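Local coordinates for arginine decarboxylase, A207R protein (Paramecium bursaria Chlorella virus 1, PDB 2NVA), which catalyses the pyridoxal 5'-phosphate-dependent decarboxylation of arginine to agmatine, working as a class-II decarboxylase of the ornithine decarboxylase-like type, at residues 24-32 with 54-64; 171-179 with 187-198. One frame throughout, in Å; residues are numbered along the deposited sequence.

Contact 1. Residues 24-32 with 54-64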
loop_
_atom_site.group_PDB
_atom_site.type_symbol
_atom_site.label_atom_id
_atom_site.label_comp_id
_atom_site.label_asym_id
_atom_site.label_seq_id
_atom_site.Cartn_x
_atom_site.Cartn_y
_atom_site.Cartn_z
ATOM N N PRO A 24 -16.174 12.790 -15.928
ATOM C CA PRO A 24 -15.377 13.846 -16.544
ATOM C C PRO A 24 -16.023 15.234 -16.441
ATOM O O PRO A 24 -15.303 16.225 -16.292
ATOM C CB PRO A 24 -15.263 13.406 -18.010
ATOM C CG PRO A 24 -15.494 11.931 -17.985
ATOM C CD PRO A 24 -16.392 11.635 -16.825
ATOM N N LYS A 25 -17.356 15.308 -16.500
ATOM C CA LYS A 25 -18.057 16.604 -16.451
ATOM C C LYS A 25 -17.822 17.332 -15.128
ATOM O O LYS A 25 -17.726 18.562 -15.095
ATOM C CB LYS A 25 -19.558 16.417 -16.679
ATOM C CG LYS A 25 -19.885 15.635 -17.954
ATOM C CD LYS A 25 -19.723 16.476 -19.211
ATOM C CE LYS A 25 -19.666 15.597 -20.483
ATOM N NZ LYS A 25 -18.359 14.807 -20.523
ATOM N N ILE A 26 -17.735 16.574 -14.035
ATOM C CA ILE A 26 -17.406 17.168 -12.747
ATOM C C ILE A 26 -16.061 17.882 -12.815
ATOM O O ILE A 26 -15.929 19.024 -12.371
ATOM C CB ILE A 26 -17.460 16.124 -11.586
ATOM C CG1 ILE A 26 -18.924 15.856 -11.206
ATOM C CG2 ILE A 26 -16.666 16.620 -10.366
ATOM C CD1 ILE A 26 -19.096 14.852 -10.043
ATOM N N VAL A 27 -15.070 17.216 -13.395
ATOM C CA VAL A 27 -13.719 17.768 -13.495
ATOM C C VAL A 27 -13.689 18.965 -14.450
ATOM O O VAL A 27 -13.044 19.964 -14.146
ATOM C CB VAL A 27 -12.715 16.688 -13.918
ATOM C CG1 VAL A 27 -11.316 17.289 -14.226
ATOM C CG2 VAL A 27 -12.617 15.643 -12.810
ATOM N N GLU A 28 -14.408 18.868 -15.573
ATOM C CA GLU A 28 -14.555 20.019 -16.488
ATOM C C GLU A 28 -15.088 21.262 -15.783
ATOM O O GLU A 28 -14.537 22.361 -15.950
ATOM C CB GLU A 28 -15.441 19.670 -17.690
ATOM C CG GLU A 28 -14.812 18.606 -18.600
ATOM C CD GLU A 28 -15.726 18.174 -19.731
ATOM O OE1 GLU A 28 -15.184 17.804 -20.802
ATOM O OE2 GLU A 28 -16.976 18.206 -19.556
ATOM N N ASP A 29 -16.152 21.093 -15.000
ATOM C CA ASP A 29 -16.713 22.191 -14.223
ATOM C C ASP A 29 -15.710 22.751 -13.231
ATOM O O ASP A 29 -15.633 23.958 -13.050
ATOM C CB ASP A 29 -17.997 21.753 -13.508
ATOM C CG ASP A 29 -19.133 21.454 -14.478
ATOM O OD1 ASP A 29 -20.118 20.823 -14.039
ATOM O OD2 ASP A 29 -19.062 21.857 -15.674
ATOM N N LEU A 30 -14.929 21.870 -12.596
ATOM C CA LEU A 30 -13.921 22.309 -11.642
ATOM C C LEU A 30 -12.747 23.015 -12.308
ATOM O O LEU A 30 -12.150 23.906 -11.700
ATOM C CB LEU A 30 -13.414 21.142 -10.772
ATOM C CG LEU A 30 -14.383 20.686 -9.666
ATOM C CD1 LEU A 30 -13.967 19.355 -9.068
ATOM C CD2 LEU A 30 -14.489 21.753 -8.560
ATOM N N ILE A 31 -12.401 22.608 -13.530
ATOM C CA ILE A 31 -11.368 23.312 -14.287
ATOM C C ILE A 31 -11.848 24.728 -14.596
ATOM O O ILE A 31 -11.090 25.693 -14.479
ATOM C CB ILE A 31 -10.977 22.558 -15.568
ATOM C CG1 ILE A 31 -10.275 21.240 -15.199
ATOM C CG2 ILE A 31 -10.085 23.449 -16.473
ATOM C CD1 ILE A 31 -10.239 20.221 -16.331
ATOM N N ASP A 32 -13.128 24.857 -14.942
ATOM C CA ASP A 32 -13.708 26.179 -15.170
ATOM C C ASP A 32 -13.695 27.031 -13.909
ATOM O O ASP A 32 -13.461 28.235 -13.986
ATOM C CB ASP A 32 -15.139 26.080 -15.722
ATOM C CG ASP A 32 -15.181 25.524 -17.140
ATOM O OD1 ASP A 32 -16.288 25.151 -17.593
ATOM O OD2 ASP A 32 -14.120 25.446 -17.798
ATOM N N VAL A 54 -9.064 8.564 -18.777
ATOM C CA VAL A 54 -10.147 9.484 -19.166
ATOM C C VAL A 54 -9.985 10.834 -18.464
ATOM O O VAL A 54 -10.214 11.885 -19.070
ATOM C CB VAL A 54 -11.541 8.857 -18.897
ATOM C CG1 VAL A 54 -12.657 9.883 -19.057
ATOM C CG2 VAL A 54 -11.768 7.683 -19.845
ATOM N N LEU A 55 -9.585 10.795 -17.193
ATOM C CA LEU A 55 -9.308 12.018 -16.442
ATOM C C LEU A 55 -8.190 12.818 -17.117
ATOM O O LEU A 55 -8.312 14.031 -17.284
ATOM C CB LEU A 55 -8.901 11.690 -14.998
ATOM C CG LEU A 55 -8.575 12.858 -14.062
ATOM C CD1 LEU A 55 -9.765 13.803 -13.910
ATOM C CD2 LEU A 55 -8.110 12.355 -12.698
ATOM N N LEU A 56 -7.121 12.127 -17.503
ATOM C CA LEU A 56 -5.978 12.788 -18.115
ATOM C C LEU A 56 -6.361 13.384 -19.471
ATOM O O LEU A 56 -5.941 14.492 -19.796
ATOM C CB LEU A 56 -4.803 11.825 -18.262
ATOM C CG LEU A 56 -4.193 11.230 -16.989
ATOM C CD1 LEU A 56 -3.051 10.277 -17.358
ATOM C CD2 LEU A 56 -3.704 12.305 -16.013
ATOM N N LYS A 57 -7.155 12.654 -20.250
ATOM C CA LYS A 57 -7.627 13.179 -21.542
ATOM C C LYS A 57 -8.520 14.406 -21.348
ATOM O O LYS A 57 -8.455 15.364 -22.126
ATOM C CB LYS A 57 -8.335 12.088 -22.358
ATOM C CG LYS A 57 -8.916 12.533 -23.717
ATOM C CD LYS A 57 -7.850 13.156 -24.621
ATOM C CE LYS A 57 -8.392 13.335 -26.047
ATOM N NZ LYS A 57 -7.528 14.267 -26.871
ATOM N N THR A 58 -9.356 14.367 -20.315
ATOM C CA THR A 58 -10.230 15.488 -19.980
ATOM C C THR A 58 -9.427 16.740 -19.631
ATOM O O THR A 58 -9.754 17.840 -20.080
ATOM C CB THR A 58 -11.165 15.123 -18.817
ATOM O OG1 THR A 58 -11.944 13.975 -19.182
ATOM C CG2 THR A 58 -12.105 16.277 -18.489
ATOM N N MET A 59 -8.384 16.551 -18.824
ATOM C CA MET A 59 -7.409 17.596 -18.489
ATOM C C MET A 59 -6.791 18.161 -19.774
ATOM O O MET A 59 -6.765 19.376 -19.993
ATOM C CB MET A 59 -6.256 17.016 -17.632
ATOM C CG MET A 59 -6.576 16.541 -16.169
ATOM S SD MET A 59 -7.240 17.888 -15.150
ATOM C CE MET A 59 -7.574 16.913 -13.703
ATOM N N CYS A 60 -6.283 17.255 -20.608
ATOM C CA CYS A 60 -5.585 17.620 -21.841
ATOM C C CYS A 60 -6.451 18.541 -22.710
ATOM O O CYS A 60 -5.994 19.601 -23.156
ATOM C CB CYS A 60 -5.216 16.359 -22.619
ATOM S SG CYS A 60 -4.605 16.652 -24.300
ATOM N N ASP A 61 -7.696 18.119 -22.940
ATOM C CA ASP A 61 -8.646 18.856 -23.781
ATOM C C ASP A 61 -9.087 20.214 -23.213
ATOM O O ASP A 61 -9.560 21.077 -23.963
ATOM C CB ASP A 61 -9.880 17.969 -24.054
ATOM C CG ASP A 61 -9.553 16.765 -24.945
ATOM O OD1 ASP A 61 -8.468 16.747 -25.578
ATOM O OD2 ASP A 61 -10.385 15.831 -25.004
ATOM N N LYS A 62 -8.963 20.381 -21.895
ATOM C CA LYS A 62 -9.344 21.616 -21.218
ATOM C C LYS A 62 -8.137 22.523 -21.037
ATOM O O LYS A 62 -8.199 23.520 -20.313
ATOM C CB LYS A 62 -10.021 21.324 -19.880
ATOM C CG LYS A 62 -11.415 20.675 -19.989
ATOM C CD LYS A 62 -12.495 21.659 -20.424
ATOM C CE LYS A 62 -12.914 22.583 -19.295
ATOM N NZ LYS A 62 -13.888 23.596 -19.833
ATOM N N ASN A 63 -7.045 22.168 -21.710
ATOM C CA ASN A 63 -5.805 22.955 -21.705
ATOM C C ASN A 63 -5.096 23.013 -20.352
ATOM O O ASN A 63 -4.340 23.937 -20.075
ATOM C CB ASN A 63 -6.048 24.359 -22.276
ATOM C CG ASN A 63 -6.330 24.334 -23.754
ATOM O OD1 ASN A 63 -5.636 23.642 -24.522
ATOM N ND2 ASN A 63 -7.353 25.085 -24.186
ATOM N N VAL A 64 -5.347 22.015 -19.518
ATOM C CA VAL A 64 -4.634 21.869 -18.245
ATOM C C VAL A 64 -3.288 21.213 -18.540
ATOM O O VAL A 64 -3.211 20.358 -19.427
ATOM C CB VAL A 64 -5.448 20.996 -17.251
ATOM C CG1 VAL A 64 -4.689 20.775 -15.931
ATOM C CG2 VAL A 64 -6.829 21.632 -16.966
HETATM O O HOH W 1 -12.620 17.963 -21.733
#
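Helical segments 24-32 and 54-61 run in roughly the same direction, P24 beside V54 and L55 at one end and I31 beside K62 at the other, with their axes 9.9 Å apart and crossing at -34°. They illustrate how neighbouring helices pack on the outside of a TIM-type alpha/beta barrel, here the pyridoxal-binding domain, where strand 41-46 separates them in sequence and lies beneath the second.

Apolar branches fill the side facing the barrel. V27 splits its contacts: CG2 meets L55 CD1 at 3.6 Å, while CG1 lies 3.8 Å from M59 CE, the methionine chain bending at its second torsion to bring that methyl across. One turn on, I31 CD1 rests 4.0 Å from M59 SD and 3.7 Å from V64 CG2. Y45 and F257 add further cover from the barrel.

On the side of the partly exposed E28, T58 uses both its branches. Its OG1 donates to V54 O at 2.7 Å, arriving on the opposite face of that carbonyl from the backbone N-H of T58, which leaves CG2 to meet E28 CG at 3.6 Å. A water donates to E28 OE1 and, weakly, to T58 O.

A Schellman motif with N63 at its C-prime position ends the second helix. The K62 chain folds at its second and third torsions, both near -75°, and crosses the gap; in a salt bridge, K62 NZ meets D32 OD2 on its syn side at 2.8 Å, 21° out of the carboxylate plane.

Contact 2. Residues 171-179 with 187-198; sequences IGISFHVGS and YYRAIKSSKEAF. With PL2 ((4-{[(4-{[amino(imino)methyl]amino}butyl)amino]methyl}-5-hydroxy-6-methylpyridin-3-yl)methyl dihydrogen phosphate), chain I.
In the cofactor-binding turn between strand 170-174 and helix 184-204, F175 and V177 face the helix while H176 and S179 turn to the cofactor. F175 meets four helix residues, Y187, A190, I191 and S194: chi1 of 59° puts CG between the backbone N and the carbonyl carbon, turning the ring to the helix, with A190 CB over one face, 3.4 Å from the F175 centroid and 11° off the normal. S194 OG lies at the ring's edge, 3.2 Å from F175 CD2, and donates a hydrogen bond to A190 O. V177 CG1 makes a CH-pi contact over the Y187 ring, while V177 CG2 lies 3.4 Å from Y187 CZ; the Y187 hydroxyl is bonded to G215 O.

This is the first half of a beta-alpha-beta crossover of the barrel, completed by strand 210-212, and the helix runs back at 149° to the strand. Back along the chain from F175, I173 CD1 meets A197 CB at 3.8 Å.

Across the turn sits the agmatine adduct. G178 N donates to H176 ND1 at 3.0 Å, limiting imidazole rotation; H176 NE2 donates to the ester oxygen OP4 at 3.1 Å and lies 3.2 Å from PL2 C5. S179 OG donates to OP2 at 2.7 Å and is also bonded to R255 NH2.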
loop_
_atom_site.group_PDB
_atom_site.type_symbol
_atom_site.label_atom_id
_atom_site.label_comp_id
_atom_site.label_asym_id
_atom_site.label_seq_id
_atom_site.Cartn_x
_atom_site.Cartn_y
_atom_site.Cartn_z
ATOM N N ILE A 171 14.905 29.037 -13.628
ATOM C CA ILE A 171 13.834 29.890 -14.142
ATOM C C ILE A 171 12.737 30.227 -13.113
ATOM O O ILE A 171 11.816 30.992 -13.409
ATOM C CB ILE A 171 13.180 29.311 -15.429
ATOM C CG1 ILE A 171 12.464 27.979 -15.142
ATOM C CG2 ILE A 171 14.214 29.210 -16.549
ATOM C CD1 ILE A 171 11.456 27.585 -16.219
ATOM N N GLY A 172 12.846 29.668 -11.907
ATOM C CA GLY A 172 11.837 29.950 -10.895
ATOM C C GLY A 172 11.982 29.224 -9.579
ATOM O O GLY A 172 12.981 28.531 -9.316
ATOM N N ILE A 173 10.958 29.409 -8.749
ATOM C CA ILE A 173 10.951 28.891 -7.379
ATOM C C ILE A 173 9.621 28.183 -7.165
ATOM O O ILE A 173 8.578 28.681 -7.595
ATOM C CB ILE A 173 11.101 30.038 -6.315
ATOM C CG1 ILE A 173 12.342 30.906 -6.583
ATOM C CG2 ILE A 173 11.093 29.494 -4.879
ATOM C CD1 ILE A 173 13.697 30.196 -6.466
ATOM N N SER A 174 9.677 27.031 -6.507
ATOM C CA SER A 174 8.469 26.303 -6.127
ATOM C C SER A 174 8.481 25.958 -4.637
ATOM O O SER A 174 9.509 26.039 -3.970
ATOM C CB SER A 174 8.336 25.022 -6.945
ATOM O OG SER A 174 9.271 24.057 -6.516
ATOM N N PHE A 175 7.322 25.555 -4.136
ATOM C CA PHE A 175 7.207 25.023 -2.791
ATOM C C PHE A 175 5.998 24.105 -2.802
ATOM O O PHE A 175 5.159 24.189 -3.703
ATOM C CB PHE A 175 7.020 26.153 -1.764
ATOM C CG PHE A 175 5.794 27.022 -2.004
ATOM C CD1 PHE A 175 4.537 26.639 -1.525
ATOM C CD2 PHE A 175 5.902 28.239 -2.688
ATOM C CE1 PHE A 175 3.402 27.440 -1.742
ATOM C CE2 PHE A 175 4.770 29.050 -2.898
ATOM C CZ PHE A 175 3.522 28.643 -2.422
ATOM N N HIS A 176 5.918 23.236 -1.804
ATOM C CA HIS A 176 4.681 22.525 -1.530
ATOM C C HIS A 176 4.491 22.568 -0.027
ATOM O O HIS A 176 5.337 22.065 0.720
ATOM C CB HIS A 176 4.749 21.085 -2.034
ATOM C CG HIS A 176 3.400 20.452 -2.193
ATOM N ND1 HIS A 176 2.397 20.610 -1.261
ATOM C CD2 HIS A 176 2.881 19.678 -3.175
ATOM C CE1 HIS A 176 1.323 19.940 -1.651
ATOM N NE2 HIS A 176 1.594 19.361 -2.806
ATOM N N VAL A 177 3.410 23.207 0.419
ATOM C CA VAL A 177 3.177 23.366 1.855
ATOM C C VAL A 177 2.827 22.045 2.536
ATOM O O VAL A 177 2.926 21.927 3.762
ATOM C CB VAL A 177 2.082 24.420 2.162
ATOM C CG1 VAL A 177 2.460 25.751 1.562
ATOM C CG2 VAL A 177 0.708 23.946 1.662
ATOM N N GLY A 178 2.416 21.058 1.751
ATOM C CA GLY A 178 1.939 19.797 2.293
ATOM C C GLY A 178 0.648 19.398 1.610
ATOM O O GLY A 178 -0.109 20.261 1.149
ATOM N N SER A 179 0.404 18.096 1.540
ATOM C CA SER A 179 -0.781 17.580 0.875
ATOM C C SER A 179 -1.993 17.652 1.814
ATOM O O SER A 179 -1.936 17.168 2.954
ATOM C CB SER A 179 -0.540 16.145 0.379
ATOM O OG SER A 179 -1.554 15.774 -0.564
ATOM N N TYR A 187 0.293 29.441 2.709
ATOM C CA TYR A 187 0.549 29.823 1.316
ATOM C C TYR A 187 1.073 31.246 1.212
ATOM O O TYR A 187 1.999 31.511 0.436
ATOM C CB TYR A 187 -0.697 29.664 0.448
ATOM C CG TYR A 187 -1.028 28.221 0.169
ATOM C CD1 TYR A 187 -0.625 27.607 -1.024
ATOM C CD2 TYR A 187 -1.725 27.453 1.108
ATOM C CE1 TYR A 187 -0.919 26.259 -1.276
ATOM C CE2 TYR A 187 -2.020 26.115 0.859
ATOM C CZ TYR A 187 -1.615 25.527 -0.327
ATOM O OH TYR A 187 -1.918 24.203 -0.563
ATOM N N TYR A 188 0.491 32.144 2.004
ATOM C CA TYR A 188 0.951 33.520 2.048
ATOM C C TYR A 188 2.442 33.588 2.422
ATOM O O TYR A 188 3.228 34.221 1.725
ATOM C CB TYR A 188 0.117 34.340 3.032
ATOM C CG TYR A 188 0.384 35.822 2.881
ATOM C CD1 TYR A 188 -0.443 36.617 2.093
ATOM C CD2 TYR A 188 1.484 36.413 3.489
ATOM C CE1 TYR A 188 -0.189 37.980 1.913
ATOM C CE2 TYR A 188 1.747 37.793 3.331
ATOM C CZ TYR A 188 0.905 38.562 2.531
ATOM O OH TYR A 188 1.143 39.916 2.364
ATOM N N ARG A 189 2.815 32.932 3.520
ATOM C CA ARG A 189 4.209 32.905 3.991
ATOM C C ARG A 189 5.144 32.221 2.994
ATOM O O ARG A 189 6.304 32.637 2.836
ATOM C CB ARG A 189 4.308 32.224 5.368
ATOM C CG ARG A 189 3.713 33.046 6.532
ATOM C CD ARG A 189 3.722 32.238 7.832
ATOM N NE ARG A 189 3.731 33.076 9.047
ATOM C CZ ARG A 189 2.659 33.393 9.781
ATOM N NH1 ARG A 189 1.445 32.943 9.456
ATOM N NH2 ARG A 189 2.795 34.137 10.869
ATOM N N ALA A 190 4.641 31.178 2.327
ATOM C CA ALA A 190 5.409 30.453 1.318
ATOM C C ALA A 190 5.687 31.327 0.097
ATOM O O ALA A 190 6.784 31.284 -0.469
ATOM C CB ALA A 190 4.690 29.183 0.903
ATOM N N ILE A 191 4.689 32.102 -0.316
ATOM C CA ILE A 191 4.834 32.976 -1.489
ATOM C C ILE A 191 5.791 34.140 -1.173
ATOM O O ILE A 191 6.591 34.550 -2.028
ATOM C CB ILE A 191 3.443 33.455 -2.014
ATOM C CG1 ILE A 191 2.667 32.255 -2.590
ATOM C CG2 ILE A 191 3.581 34.582 -3.065
ATOM C CD1 ILE A 191 1.138 32.426 -2.613
ATOM N N LYS A 192 5.720 34.646 0.060
ATOM C CA LYS A 192 6.659 35.668 0.520
ATOM C C LYS A 192 8.098 35.130 0.509
ATOM O O LYS A 192 9.009 35.799 0.015
ATOM C CB LYS A 192 6.279 36.167 1.922
ATOM C CG LYS A 192 7.198 37.274 2.450
ATOM C CD LYS A 192 6.807 37.708 3.865
ATOM C CE LYS A 192 7.687 38.910 4.290
ATOM N NZ LYS A 192 7.220 39.449 5.614
ATOM N N SER A 193 8.298 33.930 1.055
ATOM C CA SER A 193 9.626 33.311 1.071
ATOM C C SER A 193 10.129 33.052 -0.345
ATOM O O SER A 193 11.333 33.118 -0.607
ATOM C CB SER A 193 9.600 31.989 1.851
ATOM O OG SER A 193 9.307 32.223 3.220
ATOM N N SER A 194 9.205 32.730 -1.246
ATOM C CA SER A 194 9.541 32.465 -2.637
ATOM C C SER A 194 10.037 33.731 -3.338
ATOM O O SER A 194 10.956 33.668 -4.157
ATOM C CB SER A 194 8.332 31.894 -3.375
ATOM O OG SER A 194 7.992 30.610 -2.873
ATOM N N LYS A 195 9.420 34.873 -3.022
ATOM C CA LYS A 195 9.880 36.156 -3.567
ATOM C C LYS A 195 11.302 36.451 -3.097
ATOM O O LYS A 195 12.123 36.970 -3.859
ATOM C CB LYS A 195 8.927 37.293 -3.181
ATOM C CG LYS A 195 9.334 38.696 -3.687
ATOM C CD LYS A 195 9.541 38.724 -5.207
ATOM C CE LYS A 195 9.972 40.125 -5.683
ATOM N NZ LYS A 195 8.859 41.130 -5.601
ATOM N N GLU A 196 11.589 36.120 -1.842
ATOM C CA GLU A 196 12.929 36.312 -1.300
ATOM C C GLU A 196 13.934 35.421 -2.018
ATOM O O GLU A 196 15.059 35.842 -2.283
ATOM C CB GLU A 196 12.953 36.053 0.206
ATOM C CG GLU A 196 12.148 37.092 0.998
ATOM C CD GLU A 196 11.899 36.709 2.447
ATOM O OE1 GLU A 196 12.216 35.558 2.852
ATOM O OE2 GLU A 196 11.365 37.575 3.201
ATOM N N ALA A 197 13.536 34.186 -2.323
ATOM C CA ALA A 197 14.396 33.290 -3.104
ATOM C C ALA A 197 14.558 33.763 -4.561
ATOM O O ALA A 197 15.638 33.662 -5.149
ATOM C CB ALA A 197 13.853 31.858 -3.051
ATOM N N PHE A 198 13.469 34.269 -5.129
ATOM C CA PHE A 198 13.453 34.843 -6.473
ATOM C C PHE A 198 14.504 35.954 -6.558
ATOM O O PHE A 198 15.289 36.019 -7.525
ATOM C CB PHE A 198 12.063 35.427 -6.703
ATOM C CG PHE A 198 11.621 35.467 -8.129
ATOM C CD1 PHE A 198 10.989 34.364 -8.705
ATOM C CD2 PHE A 198 11.764 36.642 -8.872
ATOM C CE1 PHE A 198 10.538 34.408 -10.010
ATOM C CE2 PHE A 198 11.312 36.703 -10.193
ATOM C CZ PHE A 198 10.687 35.563 -10.752
HETATM N N1 PL2 I . 3.066 18.451 -6.524
HETATM C C2 PL2 I . 3.994 17.712 -5.894
HETATM C C2A PL2 I . 5.487 17.891 -6.236
HETATM C C3 PL2 I . 3.574 16.788 -4.928
HETATM O O3 PL2 I . 4.534 16.065 -4.293
HETATM C C4 PL2 I . 2.212 16.624 -4.604
HETATM C C4A PL2 I . 1.702 15.600 -3.547
HETATM C C5 PL2 I . 1.301 17.439 -5.306
HETATM C C6 PL2 I . 1.760 18.334 -6.256
HETATM P P PL2 I . -2.264 17.643 -3.711
HETATM N N PL2 I . 2.710 15.310 -2.502
HETATM C CA PL2 I . 2.648 13.906 -2.072
HETATM C CG PL2 I . 1.215 12.105 -1.016
HETATM O OP2 PL2 I . -2.624 17.693 -2.148
HETATM O OP3 PL2 I . -2.972 16.300 -4.298
HETATM O OP1 PL2 I . -2.708 18.877 -4.424
HETATM O OP4 PL2 I . -0.670 17.416 -3.723
HETATM C C5M PL2 I . -0.213 17.346 -5.028
HETATM C CB PL2 I . 1.240 13.536 -1.559
HETATM C CD PL2 I . -0.185 11.742 -0.467
HETATM N NE PL2 I . -0.116 10.318 -0.067
HETATM C CZ PL2 I . -1.162 9.520 0.195
HETATM N NH2 PL2 I . -0.934 8.228 0.536
HETATM N NH1 PL2 I . -2.412 9.988 0.129
#

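Overall arrangement
From the N terminus, helix 24-37 leads into strand 41-46, and helix 53-61 then runs beside helix 24-37; contact 1 closes this short loop over the first strand of the parallel barrel. The chain continues through several more strand-helix units before contact 2 closes a still shorter loop, between strand 170-174 and helix 184-204. The two loops therefore follow in series, without nesting or crossing. The centres of contact 1 and contact 2 are about 27 Å apart. The nearest atoms of contact 1 and contact 2 are about 14 Å apart, so they do not touch. Contact 1 joins two outer helices, whereas contact 2 seats a helix on its strand. The cofactor adduct is touched by contact 2, and the side chain of M59 of contact 1 is about 10 Å from it.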